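Local coordinates for protein pyridoxamine 5'-phosphate oxidase-related, FMN-binding (Mycobacterium smegmatis, PDB 3F7E) that probably binds the deazaflavin coenzyme F420 and uses it to reduce carbon-carbon double bonds, at residues W35-T46 and F94-G104. Residues are numbered along the deposited sequence; the frame is centred on the assembly and turned at random. Where two conformers were deposited one is given.
Sequences WFAWDGEVLRFT and FYLKLNDRYDG
Helix 93-101 packs across the outer hairpin of the antiparallel sheet, where Trp35 stacks on Tyr102 and Phe94 meets strand 43-46, in the split-barrel fold of the pyridoxamine 5'-phosphate oxidase family. The axes of helix 94-101 and strand 43-46 cross at -109°. In the given conformer of Trp35, its five-membered ring lies face to face with the Tyr102 ring. The exact spacing is doubtful, because Trp35 has an alternate conformer. The two side chains run past each other in opposite directions. The Tyr102 hydroxyl meets the backbone: Phe36 N donates to Tyr102 OH at 3.0 Å, nearly straight at 168°. This hydroxyl is also hydrogen-bonded to Leu16 O. Arg101 bends at chi3 and brings two nitrogens side-on to one atom, with NE 2.8 Å and NH2 2.9 Å from Phe36 O. That oxygen lies in the guanidinium plane. Arg101 NH2 also donates to Arg14 O. Leu98 fills the middle: its CD2 touches Ala37 CB at 3.7 Å and its CD1 touches Thr46 CG2 at 3.8 Å. Phe94 extends CG opposite its own N (chi1 175°) and turns its ring edge to Phe45 C and Thr46 N. Phe94 CZ lies 3.5 Å from Arg44 CB. A Schellman motif at Asp103 ends the helix. Both polar backbone atoms of Phe36 are thus satisfied by Arg101, in the last turn of the helix, and Tyr102, just after it, which tie the start of the hairpin to the helix and to the 14-16 region.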
loop_
_atom_site.group_PDB
_atom_site.type_symbol
_atom_site.label_atom_id
_atom_site.label_comp_id
_atom_site.label_asym_id
_atom_site.label_seq_id
_atom_site.Cartn_x
_atom_site.Cartn_y
_atom_site.Cartn_z
ATOM N N TRP A 35 -10.149 -2.427 4.434
ATOM C CA TRP A 35 -10.376 -3.381 5.518
ATOM C C TRP A 35 -10.095 -4.789 4.988
ATOM O O TRP A 35 -10.317 -5.068 3.794
ATOM C CB TRP A 35 -11.813 -3.240 6.016
ATOM C CG TRP A 35 -12.082 -1.929 6.803
ATOM C CD1 TRP A 35 -11.155 -1.114 7.403
ATOM C CD2 TRP A 35 -13.360 -1.365 7.117
ATOM N NE1 TRP A 35 -11.778 -0.052 8.030
ATOM C CE2 TRP A 35 -13.134 -0.199 7.877
ATOM C CE3 TRP A 35 -14.675 -1.724 6.806
ATOM C CZ2 TRP A 35 -14.178 0.606 8.335
ATOM C CZ3 TRP A 35 -15.716 -0.913 7.260
ATOM C CH2 TRP A 35 -15.457 0.225 8.029
ATOM N N PHE A 36 -9.621 -5.670 5.872
ATOM C CA PHE A 36 -9.426 -7.059 5.492
ATOM C C PHE A 36 -9.852 -7.948 6.646
ATOM O O PHE A 36 -9.888 -7.514 7.817
ATOM C CB PHE A 36 -7.974 -7.366 5.055
ATOM C CG PHE A 36 -6.968 -7.226 6.158
ATOM C CD1 PHE A 36 -6.363 -6.010 6.395
ATOM C CD2 PHE A 36 -6.661 -8.287 7.002
ATOM C CE1 PHE A 36 -5.453 -5.855 7.430
ATOM C CE2 PHE A 36 -5.766 -8.146 8.040
ATOM C CZ PHE A 36 -5.152 -6.928 8.249
ATOM N N ALA A 37 -10.096 -9.217 6.335
ATOM C CA ALA A 37 -10.299 -10.248 7.356
ATOM C C ALA A 37 -9.287 -11.362 7.123
ATOM O O ALA A 37 -9.028 -11.714 5.990
ATOM C CB ALA A 37 -11.719 -10.815 7.285
ATOM N N TRP A 38 -8.712 -11.905 8.186
ATOM C CA TRP A 38 -7.758 -13.010 8.134
ATOM C C TRP A 38 -8.292 -14.141 8.989
ATOM O O TRP A 38 -8.667 -13.915 10.138
ATOM C CB TRP A 38 -6.421 -12.517 8.697
ATOM C CG TRP A 38 -5.367 -13.573 8.954
ATOM C CD1 TRP A 38 -4.880 -13.984 10.191
ATOM C CD2 TRP A 38 -4.624 -14.310 7.981
ATOM N NE1 TRP A 38 -3.892 -14.913 10.023
ATOM C CE2 TRP A 38 -3.721 -15.148 8.684
ATOM C CE3 TRP A 38 -4.647 -14.365 6.579
ATOM C CZ2 TRP A 38 -2.833 -15.999 8.037
ATOM C CZ3 TRP A 38 -3.769 -15.217 5.935
ATOM C CH2 TRP A 38 -2.874 -16.034 6.669
ATOM N N ASP A 39 -8.351 -15.346 8.432
ATOM C CA ASP A 39 -8.877 -16.495 9.176
ATOM C C ASP A 39 -7.785 -17.493 9.581
ATOM O O ASP A 39 -8.110 -18.594 10.026
ATOM C CB ASP A 39 -9.999 -17.189 8.373
ATOM C CG ASP A 39 -9.502 -17.904 7.145
ATOM O OD1 ASP A 39 -10.366 -18.512 6.473
ATOM O OD2 ASP A 39 -8.274 -17.864 6.874
ATOM N N GLY A 40 -6.513 -17.108 9.444
ATOM C CA GLY A 40 -5.363 -17.995 9.712
ATOM C C GLY A 40 -4.803 -18.650 8.456
ATOM O O GLY A 40 -3.702 -19.225 8.478
ATOM N N GLU A 41 -5.563 -18.572 7.364
ATOM C CA GLU A 41 -5.176 -19.198 6.090
ATOM C C GLU A 41 -5.290 -18.260 4.878
ATOM O O GLU A 41 -4.395 -18.215 4.057
ATOM C CB GLU A 41 -5.989 -20.463 5.860
ATOM C CG GLU A 41 -5.795 -21.440 7.033
ATOM C CD GLU A 41 -6.468 -22.749 6.863
ATOM O OE1 GLU A 41 -7.102 -22.979 5.804
ATOM O OE2 GLU A 41 -6.341 -23.563 7.811
ATOM N N VAL A 42 -6.390 -17.521 4.792
ATOM C CA VAL A 42 -6.627 -16.622 3.659
ATOM C C VAL A 42 -7.066 -15.252 4.153
ATOM O O VAL A 42 -7.616 -15.094 5.250
ATOM C CB VAL A 42 -7.662 -17.216 2.650
ATOM C CG1 VAL A 42 -7.132 -18.497 2.011
ATOM C CG2 VAL A 42 -9.034 -17.385 3.258
ATOM N N LEU A 43 -6.797 -14.257 3.317
ATOM C CA LEU A 43 -7.290 -12.877 3.490
ATOM C C LEU A 43 -8.561 -12.712 2.673
ATOM O O LEU A 43 -8.659 -13.240 1.556
ATOM C CB LEU A 43 -6.250 -11.878 2.952
ATOM C CG LEU A 43 -4.950 -11.800 3.771
ATOM C CD1 LEU A 43 -3.802 -11.198 2.931
ATOM C CD2 LEU A 43 -5.157 -11.021 5.082
ATOM N N ARG A 44 -9.529 -11.973 3.209
ATOM C CA ARG A 44 -10.751 -11.654 2.462
ATOM C C ARG A 44 -10.978 -10.141 2.450
ATOM O O ARG A 44 -10.752 -9.462 3.476
ATOM C CB ARG A 44 -11.957 -12.367 3.082
ATOM C CG ARG A 44 -11.950 -13.856 2.847
ATOM C CD ARG A 44 -13.192 -14.526 3.500
ATOM N NE ARG A 44 -13.349 -15.933 3.113
ATOM C CZ ARG A 44 -12.749 -16.942 3.733
ATOM N NH1 ARG A 44 -11.983 -16.723 4.797
ATOM N NH2 ARG A 44 -12.915 -18.174 3.285
ATOM N N PHE A 45 -11.439 -9.651 1.293
ATOM C CA PHE A 45 -11.723 -8.231 1.057
ATOM C C PHE A 45 -13.116 -8.071 0.467
ATOM O O PHE A 45 -13.615 -8.981 -0.183
ATOM C CB PHE A 45 -10.717 -7.643 0.051
ATOM C CG PHE A 45 -9.278 -7.864 0.435
ATOM C CD1 PHE A 45 -8.596 -9.053 0.083
ATOM C CD2 PHE A 45 -8.600 -6.901 1.169
ATOM C CE1 PHE A 45 -7.273 -9.242 0.452
ATOM C CE2 PHE A 45 -7.289 -7.084 1.535
ATOM C CZ PHE A 45 -6.620 -8.258 1.188
ATOM N N THR A 46 -13.710 -6.883 0.653
ATOM C CA THR A 46 -14.958 -6.550 0.005
ATOM C C THR A 46 -14.646 -5.661 -1.202
ATOM O O THR A 46 -13.879 -4.708 -1.105
ATOM C CB THR A 46 -15.970 -5.861 0.964
ATOM O OG1 THR A 46 -17.159 -5.526 0.244
ATOM C CG2 THR A 46 -15.406 -4.580 1.613
ATOM N N PHE A 94 -21.057 -9.836 4.081
ATOM C CA PHE A 94 -19.635 -9.889 4.335
ATOM C C PHE A 94 -19.093 -8.472 4.581
ATOM O O PHE A 94 -18.292 -8.243 5.497
ATOM C CB PHE A 94 -18.842 -10.605 3.223
ATOM C CG PHE A 94 -17.370 -10.531 3.457
ATOM C CD1 PHE A 94 -16.756 -11.328 4.410
ATOM C CD2 PHE A 94 -16.613 -9.575 2.801
ATOM C CE1 PHE A 94 -15.371 -11.206 4.664
ATOM C CE2 PHE A 94 -15.268 -9.455 3.037
ATOM C CZ PHE A 94 -14.633 -10.253 3.986
ATOM N N TYR A 95 -19.507 -7.525 3.735
ATOM C CA TYR A 95 -19.168 -6.119 3.958
ATOM C C TYR A 95 -19.477 -5.712 5.416
ATOM O O TYR A 95 -18.672 -5.030 6.078
ATOM C CB TYR A 95 -19.954 -5.277 2.941
ATOM C CG TYR A 95 -19.859 -3.765 3.062
ATOM C CD1 TYR A 95 -20.549 -3.075 4.051
ATOM C CD2 TYR A 95 -19.111 -3.028 2.144
ATOM C CE1 TYR A 95 -20.477 -1.671 4.131
ATOM C CE2 TYR A 95 -19.023 -1.650 2.218
ATOM C CZ TYR A 95 -19.704 -0.977 3.214
ATOM O OH TYR A 95 -19.612 0.400 3.273
ATOM N N LEU A 96 -20.646 -6.105 5.927
ATOM C CA LEU A 96 -21.016 -5.730 7.292
ATOM C C LEU A 96 -20.180 -6.438 8.356
ATOM O O LEU A 96 -19.886 -5.847 9.395
ATOM C CB LEU A 96 -22.502 -5.975 7.528
ATOM C CG LEU A 96 -23.456 -5.037 6.794
ATOM C CD1 LEU A 96 -24.893 -5.356 7.184
ATOM C CD2 LEU A 96 -23.137 -3.565 7.135
ATOM N N LYS A 97 -19.786 -7.689 8.115
ATOM C CA LYS A 97 -18.830 -8.333 9.022
ATOM C C LYS A 97 -17.483 -7.601 9.111
ATOM O O LYS A 97 -16.902 -7.496 10.201
ATOM C CB LYS A 97 -18.600 -9.772 8.602
ATOM C CG LYS A 97 -19.771 -10.696 8.855
ATOM C CD LYS A 97 -19.389 -12.136 8.491
ATOM C CE LYS A 97 -20.540 -13.093 8.713
ATOM N NZ LYS A 97 -20.760 -13.291 10.158
ATOM N N LEU A 98 -16.982 -7.103 7.973
ATOM C CA LEU A 98 -15.722 -6.321 7.976
ATOM C C LEU A 98 -15.921 -5.032 8.758
ATOM O O LEU A 98 -15.114 -4.686 9.615
ATOM C CB LEU A 98 -15.182 -6.011 6.557
ATOM C CG LEU A 98 -14.489 -7.147 5.829
ATOM C CD1 LEU A 98 -14.050 -6.581 4.501
ATOM C CD2 LEU A 98 -13.301 -7.501 6.648
ATOM N N ASN A 99 -17.033 -4.339 8.525
ATOM C CA ASN A 99 -17.308 -3.130 9.295
ATOM C C ASN A 99 -17.316 -3.416 10.793
ATOM O O ASN A 99 -16.737 -2.656 11.594
ATOM C CB ASN A 99 -18.630 -2.503 8.898
ATOM C CG ASN A 99 -18.896 -1.257 9.685
ATOM O OD1 ASN A 99 -18.242 -0.241 9.466
ATOM N ND2 ASN A 99 -19.794 -1.347 10.663
ATOM N N ASP A 100 -17.946 -4.529 11.170
ATOM C CA ASP A 100 -17.999 -4.926 12.576
ATOM C C ASP A 100 -16.597 -5.194 13.138
ATOM O O ASP A 100 -16.298 -4.789 14.277
ATOM C CB ASP A 100 -18.877 -6.153 12.730
ATOM C CG ASP A 100 -19.245 -6.433 14.174
ATOM O OD1 ASP A 100 -19.685 -5.507 14.893
ATOM O OD2 ASP A 100 -19.095 -7.594 14.575
ATOM N N ARG A 101 -15.751 -5.886 12.372
ATOM C CA ARG A 101 -14.367 -6.171 12.773
ATOM C C ARG A 101 -13.593 -4.882 13.109
ATOM O O ARG A 101 -12.705 -4.866 13.966
ATOM C CB ARG A 101 -13.636 -6.955 11.662
ATOM C CG ARG A 101 -12.274 -7.462 12.089
ATOM C CD ARG A 101 -11.675 -8.469 11.144
ATOM N NE ARG A 101 -10.513 -7.922 10.473
ATOM C CZ ARG A 101 -9.367 -7.567 11.057
ATOM N NH1 ARG A 101 -9.196 -7.664 12.374
ATOM N NH2 ARG A 101 -8.395 -7.085 10.313
ATOM N N TYR A 102 -13.941 -3.805 12.407
ATOM C CA TYR A 102 -13.261 -2.524 12.549
ATOM C C TYR A 102 -14.019 -1.554 13.456
ATOM O O TYR A 102 -13.598 -0.388 13.602
ATOM C CB TYR A 102 -13.049 -1.901 11.160
ATOM C CG TYR A 102 -11.899 -2.569 10.427
ATOM C CD1 TYR A 102 -12.068 -3.814 9.796
ATOM C CD2 TYR A 102 -10.641 -1.986 10.407
ATOM C CE1 TYR A 102 -10.995 -4.453 9.173
ATOM C CE2 TYR A 102 -9.558 -2.600 9.765
ATOM C CZ TYR A 102 -9.748 -3.841 9.154
ATOM O OH TYR A 102 -8.701 -4.488 8.517
ATOM N N ASP A 103 -15.147 -2.011 14.020
ATOM C CA ASP A 103 -16.067 -1.139 14.767
ATOM C C ASP A 103 -16.363 0.162 14.007
ATOM O O ASP A 103 -16.362 1.273 14.569
ATOM C CB ASP A 103 -15.548 -0.902 16.188
ATOM C CG ASP A 103 -15.654 -2.139 17.045
ATOM O OD1 ASP A 103 -16.789 -2.556 17.365
ATOM O OD2 ASP A 103 -14.600 -2.694 17.402
ATOM N N GLY A 104 -16.633 -0.007 12.716
ATOM C CA GLY A 104 -16.829 1.101 11.801
ATOM C C GLY A 104 -18.242 1.641 11.801
ATOM O O GLY A 104 -19.156 1.040 12.388
#